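Local structure of Lin1840 protein (Listeria innocua serovar 6a, 4ZO7) at residues V87-V92 / H131-S136; Q185-V190 / G230-M235; H192-G197 / N218-Y223. The protein probably hydrolyses terminal, non-reducing beta-D-glucosyl residues from beta-glucosides, releasing beta-D-glucose, as a glycoside hydrolase of family 3. The protein carries 2 engineered substitutions. One frame throughout, in Å; residues are numbered along the deposited sequence.

Interaction 1: residues V87-V92 / H131-S136. With GLC (alpha-D-glucopyranose), chain I.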
loop_
_atom_site.group_PDB
_atom_site.type_symbol
_atom_site.label_atom_id
_atom_site.label_comp_id
_atom_site.label_asym_id
_atom_site.label_seq_id
_atom_site.Cartn_x
_atom_site.Cartn_y
_atom_site.Cartn_z
ATOM N N VAL A 87 -35.120 -16.707 10.959
ATOM C CA VAL A 87 -34.793 -15.274 10.848
ATOM C C VAL A 87 -34.335 -14.956 9.405
ATOM O O VAL A 87 -33.524 -15.701 8.805
ATOM C CB VAL A 87 -33.767 -14.826 11.903
ATOM C CG1 VAL A 87 -32.479 -15.643 11.840
ATOM C CG2 VAL A 87 -33.530 -13.340 11.778
ATOM N N PHE A 88 -34.908 -13.884 8.869
ATOM C CA PHE A 88 -34.742 -13.409 7.521
ATOM C C PHE A 88 -33.814 -12.176 7.444
ATOM O O PHE A 88 -34.086 -11.126 8.008
ATOM C CB PHE A 88 -36.102 -13.057 6.947
ATOM C CG PHE A 88 -36.921 -14.259 6.548
ATOM C CD1 PHE A 88 -37.633 -14.978 7.489
ATOM C CD2 PHE A 88 -36.977 -14.656 5.238
ATOM C CE1 PHE A 88 -38.399 -16.095 7.131
ATOM C CE2 PHE A 88 -37.684 -15.800 4.869
ATOM C CZ PHE A 88 -38.414 -16.514 5.817
ATOM N N MET A 89 -32.756 -12.308 6.662
ATOM C CA MET A 89 -31.703 -11.274 6.568
ATOM C C MET A 89 -31.529 -10.809 5.118
ATOM O O MET A 89 -31.768 -11.570 4.172
ATOM C CB MET A 89 -30.399 -11.839 7.112
ATOM C CG MET A 89 -30.563 -12.397 8.533
ATOM S SD MET A 89 -28.933 -12.431 9.269
ATOM C CE MET A 89 -29.346 -13.581 10.559
ATOM N N ALA A 90 -31.177 -9.543 4.945
ATOM C CA ALA A 90 -31.055 -8.994 3.571
ATOM C C ALA A 90 -30.086 -7.824 3.499
ATOM O O ALA A 90 -29.745 -7.178 4.501
ATOM C CB ALA A 90 -32.404 -8.542 3.077
ATOM N N ASP A 91 -29.696 -7.530 2.285
ATOM C CA ASP A 91 -28.774 -6.445 2.021
ATOM C C ASP A 91 -29.578 -5.177 1.717
ATOM O O ASP A 91 -29.988 -4.945 0.583
ATOM C CB ASP A 91 -27.898 -6.844 0.817
ATOM C CG ASP A 91 -26.747 -7.723 1.208
ATOM O OD1 ASP A 91 -25.967 -7.387 2.131
ATOM O OD2 ASP A 91 -26.587 -8.746 0.588
ATOM N N VAL A 92 -29.848 -4.391 2.745
ATOM C CA VAL A 92 -30.455 -3.074 2.568
ATOM C C VAL A 92 -29.351 -2.066 2.935
ATOM O O VAL A 92 -29.120 -1.776 4.102
ATOM C CB VAL A 92 -31.776 -2.950 3.364
ATOM C CG1 VAL A 92 -32.625 -1.766 2.873
ATOM C CG2 VAL A 92 -32.567 -4.253 3.232
ATOM N N HIS A 131 -38.307 -8.533 5.918
ATOM C CA HIS A 131 -36.906 -8.661 6.354
ATOM C C HIS A 131 -36.698 -8.217 7.788
ATOM O O HIS A 131 -37.233 -7.227 8.198
ATOM C CB HIS A 131 -35.994 -7.837 5.444
ATOM C CG HIS A 131 -36.135 -8.147 3.981
ATOM N ND1 HIS A 131 -35.740 -9.356 3.437
ATOM C CD2 HIS A 131 -36.668 -7.429 2.962
ATOM C CE1 HIS A 131 -36.009 -9.365 2.151
ATOM N NE2 HIS A 131 -36.581 -8.217 1.837
ATOM N N HIS A 132 -35.900 -8.960 8.548
ATOM C CA HIS A 132 -35.724 -8.741 9.972
ATOM C C HIS A 132 -34.376 -8.077 10.301
ATOM O O HIS A 132 -34.282 -7.403 11.334
ATOM C CB HIS A 132 -35.758 -10.063 10.729
ATOM C CG HIS A 132 -36.991 -10.872 10.499
ATOM N ND1 HIS A 132 -36.974 -12.247 10.481
ATOM C CD2 HIS A 132 -38.264 -10.512 10.251
ATOM C CE1 HIS A 132 -38.197 -12.705 10.276
ATOM N NE2 HIS A 132 -39.002 -11.671 10.138
ATOM N N VAL A 133 -33.364 -8.349 9.458
ATOM C CA VAL A 133 -31.973 -7.921 9.631
ATOM C C VAL A 133 -31.481 -7.375 8.317
ATOM O O VAL A 133 -31.763 -7.956 7.243
ATOM C CB VAL A 133 -31.001 -9.089 9.959
ATOM C CG1 VAL A 133 -29.584 -8.567 10.209
ATOM C CG2 VAL A 133 -31.478 -9.883 11.149
ATOM N N THR A 134 -30.761 -6.265 8.380
ATOM C CA THR A 134 -30.022 -5.765 7.220
ATOM C C THR A 134 -28.522 -5.813 7.395
ATOM O O THR A 134 -28.024 -5.545 8.492
ATOM C CB THR A 134 -30.370 -4.327 6.867
ATOM O OG1 THR A 134 -29.596 -3.973 5.730
ATOM C CG2 THR A 134 -30.077 -3.363 8.009
ATOM N N PHE A 135 -27.796 -6.091 6.301
ATOM C CA PHE A 135 -26.356 -6.213 6.386
ATOM C C PHE A 135 -25.774 -4.826 6.158
ATOM O O PHE A 135 -25.117 -4.555 5.143
ATOM C CB PHE A 135 -25.789 -7.257 5.401
ATOM C CG PHE A 135 -26.276 -8.680 5.618
ATOM C CD1 PHE A 135 -26.151 -9.308 6.854
ATOM C CD2 PHE A 135 -26.856 -9.353 4.606
ATOM C CE1 PHE A 135 -26.588 -10.624 7.038
ATOM C CE2 PHE A 135 -27.247 -10.667 4.734
ATOM C CZ PHE A 135 -27.111 -11.319 5.985
ATOM N N SER A 136 -26.033 -3.961 7.120
ATOM C CA SER A 136 -25.574 -2.557 7.115
ATOM C C SER A 136 -25.565 -2.033 8.572
ATOM O O SER A 136 -26.341 -2.509 9.388
ATOM C CB SER A 136 -26.544 -1.743 6.249
ATOM O OG SER A 136 -26.330 -0.329 6.237
HETATM C C1 GLC I . -20.975 -11.063 1.328
HETATM C C2 GLC I . -20.535 -9.573 1.309
HETATM C C3 GLC I . -21.407 -8.729 2.241
HETATM C C4 GLC I . -22.895 -9.000 2.045
HETATM C C5 GLC I . -23.156 -10.488 2.128
HETATM C C6 GLC I . -24.643 -10.816 1.922
HETATM O O1 GLC I . -20.647 -11.773 2.520
HETATM O O2 GLC I . -19.212 -9.357 1.739
HETATM O O3 GLC I . -21.113 -7.355 2.127
HETATM O O4 GLC I . -23.574 -8.357 3.070
HETATM O O5 GLC I . -22.384 -11.167 1.142
HETATM O O6 GLC I . -24.982 -10.496 0.613
HETATM O O HOH W 1 -34.483 -12.051 3.693
#
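Met89 pairs with Val133, and Ala90 with Thr134, where two neighbouring parallel strands of the family 3 N-terminal TIM-like barrel run side by side, joined by a beta-alpha-beta connection through helices 103-109 and 112-128. The bonds alternate as parallel pairing requires: Ala90 N gives to Val133 O at 2.9 Å, and Phe135 N gives to Ala90 O. Phe88 O accepts from two successive amides, those of His132 and Val133.

Alternation divides the side chains between two faces. Met89 and Val133 lie alongside each other in the barrel interior, near Leu233, with Met89 CG 3.6 Å from Val133 CB. The methionine chain, extended beyond CG, brings SD obliquely to the Phe135 ring in a Met-aromatic contact; a flexible thioether suits packing between a branched side chain and a ring. On the other face small Ala90 lets the His131 imidazole come close, with Ala90 CB over one face of the imidazole, 3.8 Å from the ring centroid. A water joins His131 ND1 to Met89 O, while His131 NE2 bonds Tyr96 OH. His132 folds back on Phe88: CB of Phe88 sits over the imidazole face, and Phe88 N donates to His132 ND1 nearly linearly (172°), although it lies 39° out of the imidazole plane. The Phe88 ring itself packs on helix 66-79.

Beyond the strand ends the contact becomes part of the sugar site. Phe135 centres an inverse gamma turn, and Asp91 OD1 lies 3.3 Å from Phe135 CB. Thr134 OG1, pointing away from its own amide nitrogen (chi1 -180°), donates to Val92 O, tying Val92, just after Asp91, back to the partner strand. The carboxylate of Asp91 accepts a glucose hydroxyl, with O4 of the sugar 2.7 Å from Asp91 OD1.

Interaction 2: residues Q185-V190 / G230-M235. With GLC (alpha-D-glucopyranose), chain I.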
loop_
_atom_site.group_PDB
_atom_site.type_symbol
_atom_site.label_atom_id
_atom_site.label_comp_id
_atom_site.label_asym_id
_atom_site.label_seq_id
_atom_site.Cartn_x
_atom_site.Cartn_y
_atom_site.Cartn_z
ATOM N N GLN A 185 -39.023 -1.090 12.557
ATOM C CA GLN A 185 -37.541 -1.125 12.760
ATOM C C GLN A 185 -37.058 -2.535 12.583
ATOM O O GLN A 185 -37.827 -3.434 12.725
ATOM C CB GLN A 185 -37.175 -0.719 14.180
ATOM C CG GLN A 185 -37.850 0.558 14.657
ATOM C CD GLN A 185 -37.359 1.794 13.961
ATOM O OE1 GLN A 185 -37.907 2.867 14.178
ATOM N NE2 GLN A 185 -36.342 1.677 13.114
ATOM N N MET A 186 -35.762 -2.714 12.289
ATOM C CA MET A 186 -35.155 -4.031 12.076
ATOM C C MET A 186 -33.743 -4.049 12.655
ATOM O O MET A 186 -33.152 -3.005 12.977
ATOM C CB MET A 186 -35.070 -4.275 10.568
ATOM C CG MET A 186 -34.049 -3.390 9.847
ATOM S SD MET A 186 -34.162 -3.423 8.040
ATOM C CE MET A 186 -34.230 -5.153 7.637
ATOM N N ALA A 187 -33.154 -5.230 12.738
ATOM C CA ALA A 187 -31.801 -5.325 13.298
ATOM C C ALA A 187 -30.734 -4.895 12.268
ATOM O O ALA A 187 -30.882 -5.143 11.065
ATOM C CB ALA A 187 -31.569 -6.725 13.830
ATOM N N ALA A 188 -29.673 -4.234 12.743
ATOM C CA ALA A 188 -28.497 -3.940 11.934
ATOM C C ALA A 188 -27.415 -4.932 12.230
ATOM O O ALA A 188 -27.299 -5.444 13.396
ATOM C CB ALA A 188 -27.955 -2.545 12.231
ATOM N N CYS A 189 -26.600 -5.162 11.201
ATOM C CA CYS A 189 -25.459 -6.028 11.221
ATOM C C CYS A 189 -24.288 -5.220 10.712
ATOM O O CYS A 189 -24.189 -4.949 9.498
ATOM C CB CYS A 189 -25.632 -7.221 10.292
ATOM S SG CYS A 189 -24.202 -8.367 10.229
ATOM N N VAL A 190 -23.410 -4.835 11.632
ATOM C CA VAL A 190 -22.092 -4.180 11.290
ATOM C C VAL A 190 -21.238 -5.098 10.402
ATOM O O VAL A 190 -21.127 -6.294 10.640
ATOM C CB VAL A 190 -21.329 -3.766 12.604
ATOM C CG1 VAL A 190 -19.899 -3.251 12.377
ATOM C CG2 VAL A 190 -22.073 -2.680 13.324
ATOM N N GLY A 230 -25.349 -0.359 19.943
ATOM C CA GLY A 230 -26.321 -1.439 20.070
ATOM C C GLY A 230 -26.607 -2.295 18.858
ATOM O O GLY A 230 -27.581 -3.014 18.859
ATOM N N ALA A 231 -25.770 -2.221 17.835
ATOM C CA ALA A 231 -25.930 -3.088 16.658
ATOM C C ALA A 231 -26.020 -4.546 17.050
ATOM O O ALA A 231 -25.149 -5.059 17.750
ATOM C CB ALA A 231 -24.783 -2.882 15.679
ATOM N N LYS A 232 -27.070 -5.209 16.576
ATOM C CA LYS A 232 -27.440 -6.554 17.037
ATOM C C LYS A 232 -26.516 -7.658 16.527
ATOM O O LYS A 232 -26.190 -8.571 17.296
ATOM C CB LYS A 232 -28.912 -6.846 16.698
ATOM C CG LYS A 232 -29.913 -6.032 17.519
ATOM C CD LYS A 232 -30.010 -6.664 18.895
ATOM C CE LYS A 232 -30.711 -5.804 19.933
ATOM N NZ LYS A 232 -30.837 -6.684 21.116
ATOM N N LEU A 233 -26.078 -7.579 15.264
ATOM C CA LEU A 233 -25.139 -8.565 14.664
ATOM C C LEU A 233 -23.828 -7.968 14.167
ATOM O O LEU A 233 -23.708 -6.767 13.906
ATOM C CB LEU A 233 -25.759 -9.286 13.457
ATOM C CG LEU A 233 -27.053 -10.061 13.687
ATOM C CD1 LEU A 233 -28.318 -9.191 13.726
ATOM C CD2 LEU A 233 -27.129 -11.145 12.623
ATOM N N VAL A 234 -22.844 -8.836 14.011
ATOM C CA VAL A 234 -21.639 -8.464 13.312
ATOM C C VAL A 234 -21.316 -9.546 12.279
ATOM O O VAL A 234 -21.611 -10.704 12.495
ATOM C CB VAL A 234 -20.472 -8.200 14.341
ATOM C CG1 VAL A 234 -19.112 -8.065 13.670
ATOM C CG2 VAL A 234 -20.780 -6.959 15.163
ATOM N N MET A 235 -20.777 -9.141 11.125
ATOM C CA MET A 235 -20.370 -10.068 10.057
ATOM C C MET A 235 -18.864 -10.069 9.924
ATOM O O MET A 235 -18.260 -8.995 9.996
ATOM C CB MET A 235 -21.051 -9.634 8.714
ATOM C CG MET A 235 -20.772 -10.520 7.506
ATOM S SD MET A 235 -21.194 -9.819 5.895
ATOM C CE MET A 235 -22.985 -9.821 6.015
HETATM C C1 GLC I . -20.975 -11.063 1.328
HETATM C C2 GLC I . -20.535 -9.573 1.309
HETATM C C3 GLC I . -21.407 -8.729 2.241
HETATM C C4 GLC I . -22.895 -9.000 2.045
HETATM C C5 GLC I . -23.156 -10.488 2.128
HETATM C C6 GLC I . -24.643 -10.816 1.922
HETATM O O1 GLC I . -20.647 -11.773 2.520
HETATM O O2 GLC I . -19.212 -9.357 1.739
HETATM O O3 GLC I . -21.113 -7.355 2.127
HETATM O O4 GLC I . -23.574 -8.357 3.070
HETATM O O5 GLC I . -22.384 -11.167 1.142
HETATM O O6 GLC I . -24.982 -10.496 0.613
#
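Cys189 fits beside Leu233 in the tight part of this contact, the parallel pairing of strands 187-190 and 233-235 in the TIM-like barrel. Their short axes come within 4.3 Å and diverge by 33°, the twist expected of barrel strands. Leu233 N donates to Ala188 O almost linearly (171°), Val190 N meets Leu233 O from above the carbonyl plane, and Met235 N reaches Val190 O at 2.9 Å.

On one face a chi1 of 179° swings SG away from the Cys189 amide and across to the partner strand, where it lies 3.7 Å from the CB of both Leu233 and Met235. A compact, polarisable thiol suits a place between these two CB atoms. Met235, bent at its thioether, brings its CE within 3.3 Å of glucose O4, and its SD packs against glucose C3 at 3.8 Å, an apolar contact with the sugar. On the opposite face branched Val190 packs on both neighbours: Val190 CG2 lies 3.6 Å from Ala231 CB, and Val190 CB is 4.1 Å from Val234 CG2.

The other end is looser and nearer solvent. Ala187 CB merely brushes Lys232 CB at 3.9 Å, while the Lys232 chain leads away and its NZ forms a salt bridge with Asp338. Gly230 ends the preceding helix in a Schellman motif, whose positive phi glycine tolerates easily. Gln173 ties this end together, its OE1 accepting from Ala188 N and Lys232 N.

Val190 and Val234 pack outward on helix 221-228, strand 267-268 flanks 233-236 on its far side, and strand 133-134 flanks 187-193.

Interaction 3: residues H192-G197 / N218-Y223. With GLC (alpha-D-glucopyranose), chain I.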
loop_
_atom_site.group_PDB
_atom_site.type_symbol
_atom_site.label_atom_id
_atom_site.label_comp_id
_atom_site.label_asym_id
_atom_site.label_seq_id
_atom_site.Cartn_x
_atom_site.Cartn_y
_atom_site.Cartn_z
ATOM N N HIS A 192 -17.426 -4.970 7.639
ATOM C CA HIS A 192 -16.985 -6.362 7.731
ATOM C C HIS A 192 -15.797 -6.419 8.710
ATOM O O HIS A 192 -14.778 -5.729 8.497
ATOM C CB HIS A 192 -16.472 -6.854 6.354
ATOM C CG HIS A 192 -17.410 -6.628 5.207
ATOM N ND1 HIS A 192 -17.525 -5.411 4.567
ATOM C CD2 HIS A 192 -18.298 -7.450 4.589
ATOM C CE1 HIS A 192 -18.390 -5.513 3.579
ATOM N NE2 HIS A 192 -18.872 -6.740 3.577
ATOM N N PHE A 193 -15.901 -7.226 9.785
ATOM C CA PHE A 193 -14.930 -7.207 10.907
ATOM C C PHE A 193 -13.776 -8.116 10.445
ATOM O O PHE A 193 -14.000 -9.332 10.304
ATOM C CB PHE A 193 -15.566 -7.824 12.152
ATOM C CG PHE A 193 -14.994 -7.334 13.463
ATOM C CD1 PHE A 193 -15.194 -6.019 13.857
ATOM C CD2 PHE A 193 -14.235 -8.175 14.276
ATOM C CE1 PHE A 193 -14.639 -5.518 15.004
ATOM C CE2 PHE A 193 -13.694 -7.690 15.448
ATOM C CZ PHE A 193 -13.897 -6.355 15.810
ATOM N N ALA A 194 -12.593 -7.593 10.176
ATOM C CA ALA A 194 -12.214 -6.200 10.333
ATOM C C ALA A 194 -11.217 -5.784 9.225
ATOM O O ALA A 194 -10.508 -6.626 8.682
ATOM C CB ALA A 194 -11.634 -5.944 11.756
ATOM N N ALA A 195 -11.219 -4.510 8.853
ATOM C CA ALA A 195 -10.082 -3.854 8.089
ATOM C C ALA A 195 -10.000 -4.249 6.585
ATOM O O ALA A 195 -8.958 -4.176 5.945
ATOM C CB ALA A 195 -8.762 -4.100 8.766
ATOM N N TYR A 196 -11.137 -4.718 6.082
ATOM C CA TYR A 196 -11.299 -5.232 4.734
ATOM C C TYR A 196 -10.916 -4.186 3.642
ATOM O O TYR A 196 -10.371 -4.555 2.646
ATOM C CB TYR A 196 -12.787 -5.753 4.637
ATOM C CG TYR A 196 -13.321 -6.254 3.318
ATOM C CD1 TYR A 196 -12.580 -7.081 2.497
ATOM C CD2 TYR A 196 -14.603 -5.991 2.941
ATOM C CE1 TYR A 196 -13.068 -7.590 1.327
ATOM C CE2 TYR A 196 -15.115 -6.504 1.757
ATOM C CZ TYR A 196 -14.329 -7.327 0.969
ATOM O OH TYR A 196 -14.797 -7.793 -0.195
ATOM N N GLY A 197 -11.195 -2.908 3.858
ATOM C CA GLY A 197 -10.923 -1.833 2.889
ATOM C C GLY A 197 -9.449 -1.460 2.716
ATOM O O GLY A 197 -9.076 -0.663 1.815
ATOM N N ASN A 218 -7.045 3.319 13.833
ATOM C CA ASN A 218 -7.868 3.796 12.690
ATOM C C ASN A 218 -8.947 2.818 12.164
ATOM O O ASN A 218 -10.050 3.267 11.781
ATOM C CB ASN A 218 -6.930 4.236 11.608
ATOM C CG ASN A 218 -6.133 5.455 12.036
ATOM O OD1 ASN A 218 -6.731 6.450 12.459
ATOM N ND2 ASN A 218 -4.815 5.407 11.933
ATOM N N TYR A 219 -8.646 1.504 12.196
ATOM C CA TYR A 219 -9.489 0.508 11.520
ATOM C C TYR A 219 -10.640 -0.047 12.371
ATOM O O TYR A 219 -11.663 -0.462 11.827
ATOM C CB TYR A 219 -8.652 -0.639 10.890
ATOM C CG TYR A 219 -7.932 -0.150 9.686
ATOM C CD1 TYR A 219 -6.720 0.567 9.820
ATOM C CD2 TYR A 219 -8.514 -0.242 8.449
ATOM C CE1 TYR A 219 -6.106 1.103 8.734
ATOM C CE2 TYR A 219 -7.900 0.291 7.345
ATOM C CZ TYR A 219 -6.702 0.971 7.523
ATOM O OH TYR A 219 -6.085 1.501 6.458
ATOM N N LEU A 220 -10.458 -0.086 13.694
ATOM C CA LEU A 220 -11.467 -0.619 14.568
ATOM C C LEU A 220 -12.502 0.391 15.086
ATOM O O LEU A 220 -13.608 -0.028 15.363
ATOM C CB LEU A 220 -10.827 -1.379 15.743
ATOM C CG LEU A 220 -10.048 -2.620 15.287
ATOM C CD1 LEU A 220 -9.384 -3.198 16.496
ATOM C CD2 LEU A 220 -11.021 -3.634 14.665
ATOM N N PRO A 221 -12.168 1.703 15.197
ATOM C CA PRO A 221 -13.152 2.542 15.950
ATOM C C PRO A 221 -14.575 2.624 15.442
ATOM O O PRO A 221 -15.496 2.653 16.265
ATOM C CB PRO A 221 -12.510 3.935 15.996
ATOM C CG PRO A 221 -11.059 3.694 15.881
ATOM C CD PRO A 221 -10.893 2.422 15.024
ATOM N N ALA A 222 -14.795 2.703 14.140
ATOM C CA ALA A 222 -16.168 2.735 13.651
ATOM C C ALA A 222 -16.949 1.469 13.999
ATOM O O ALA A 222 -18.106 1.547 14.418
ATOM C CB ALA A 222 -16.237 3.070 12.138
ATOM N N TYR A 223 -16.354 0.285 13.833
ATOM C CA TYR A 223 -17.090 -0.922 14.184
ATOM C C TYR A 223 -17.463 -0.797 15.650
ATOM O O TYR A 223 -18.619 -1.140 16.067
ATOM C CB TYR A 223 -16.259 -2.213 14.046
ATOM C CG TYR A 223 -15.605 -2.424 12.740
ATOM C CD1 TYR A 223 -16.352 -2.550 11.554
ATOM C CD2 TYR A 223 -14.223 -2.533 12.658
ATOM C CE1 TYR A 223 -15.733 -2.737 10.319
ATOM C CE2 TYR A 223 -13.619 -2.714 11.411
ATOM C CZ TYR A 223 -14.370 -2.818 10.261
ATOM O OH TYR A 223 -13.697 -2.974 9.063
HETATM C C1 GLC I . -20.975 -11.063 1.328
HETATM C C2 GLC I . -20.535 -9.573 1.309
HETATM C C3 GLC I . -21.407 -8.729 2.241
HETATM C C4 GLC I . -22.895 -9.000 2.045
HETATM C C5 GLC I . -23.156 -10.488 2.128
HETATM C C6 GLC I . -24.643 -10.816 1.922
HETATM O O1 GLC I . -20.647 -11.773 2.520
HETATM O O2 GLC I . -19.212 -9.357 1.739
HETATM O O3 GLC I . -21.113 -7.355 2.127
HETATM O O4 GLC I . -23.574 -8.357 3.070
HETATM O O5 GLC I . -22.384 -11.167 1.142
HETATM O O6 GLC I . -24.982 -10.496 0.613
#
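Phe193 sets the edge of its ring over one face of Tyr223, an offset edge-to-face pair with planes at 68° and centroids 5.3 Å apart; CD1 of Phe193 comes 3.8 Å from Tyr223 CG. Leu220 CD2 meets the same phenylalanine ring obliquely and touches Ala194 CB at 3.8 Å. Ala194, whose methyl also rests against Tyr223 CE2, is small enough to fit between the leucine and the tyrosine.

Tyr223 combines apolar packing with a polar end. Leaving the helix with CG beside its backbone N (chi1 -53°), the ring runs inward until Tyr223 OH accepts from Ala195 N at 2.9 Å, nearly straight (165°). That hydroxyl also bonds Asp140 OD1. Asp140 is therefore a second-shell residue: the bond of its OD2 to His192 ND1 would help hold the imidazole with NE2 toward the sugar. His192 NE2 lies 2.7 Å from glucose O3, with a weak bond to O2 besides. The peptides before His192 and Ala194 are cis. Ala195, at positive phi, leaves its methyl against Tyr219 CD2.

The contact joins the outgoing end of strand 187-193 to the region where helix 212-219 gives way to helix 221-228; helix 250-260 packs on Phe193, and strand 233-236 bonds its backbone.

In the fold
The three contacts follow successive parts of one TIM-like barrel, and all reach the same glucose. Interactions 1 and 2 have centres 9 Å apart and are sewn together by backbone bonds, His132 O to Ala187 N (2.8 Å) and Thr134 N to Ala187 O, so their strands are consecutive in the sheet. Interaction 3 is nested in the chain loop closed by interaction 2 and shares strand 187-193 with it; Met235 O meets Phe193 N at 3.0 Å. Interactions 1 and 3 do not touch, their nearest atoms being about 7 Å apart, yet the sugar links them, with Lys191, Arg149 and Trp271 adding further bonds to it.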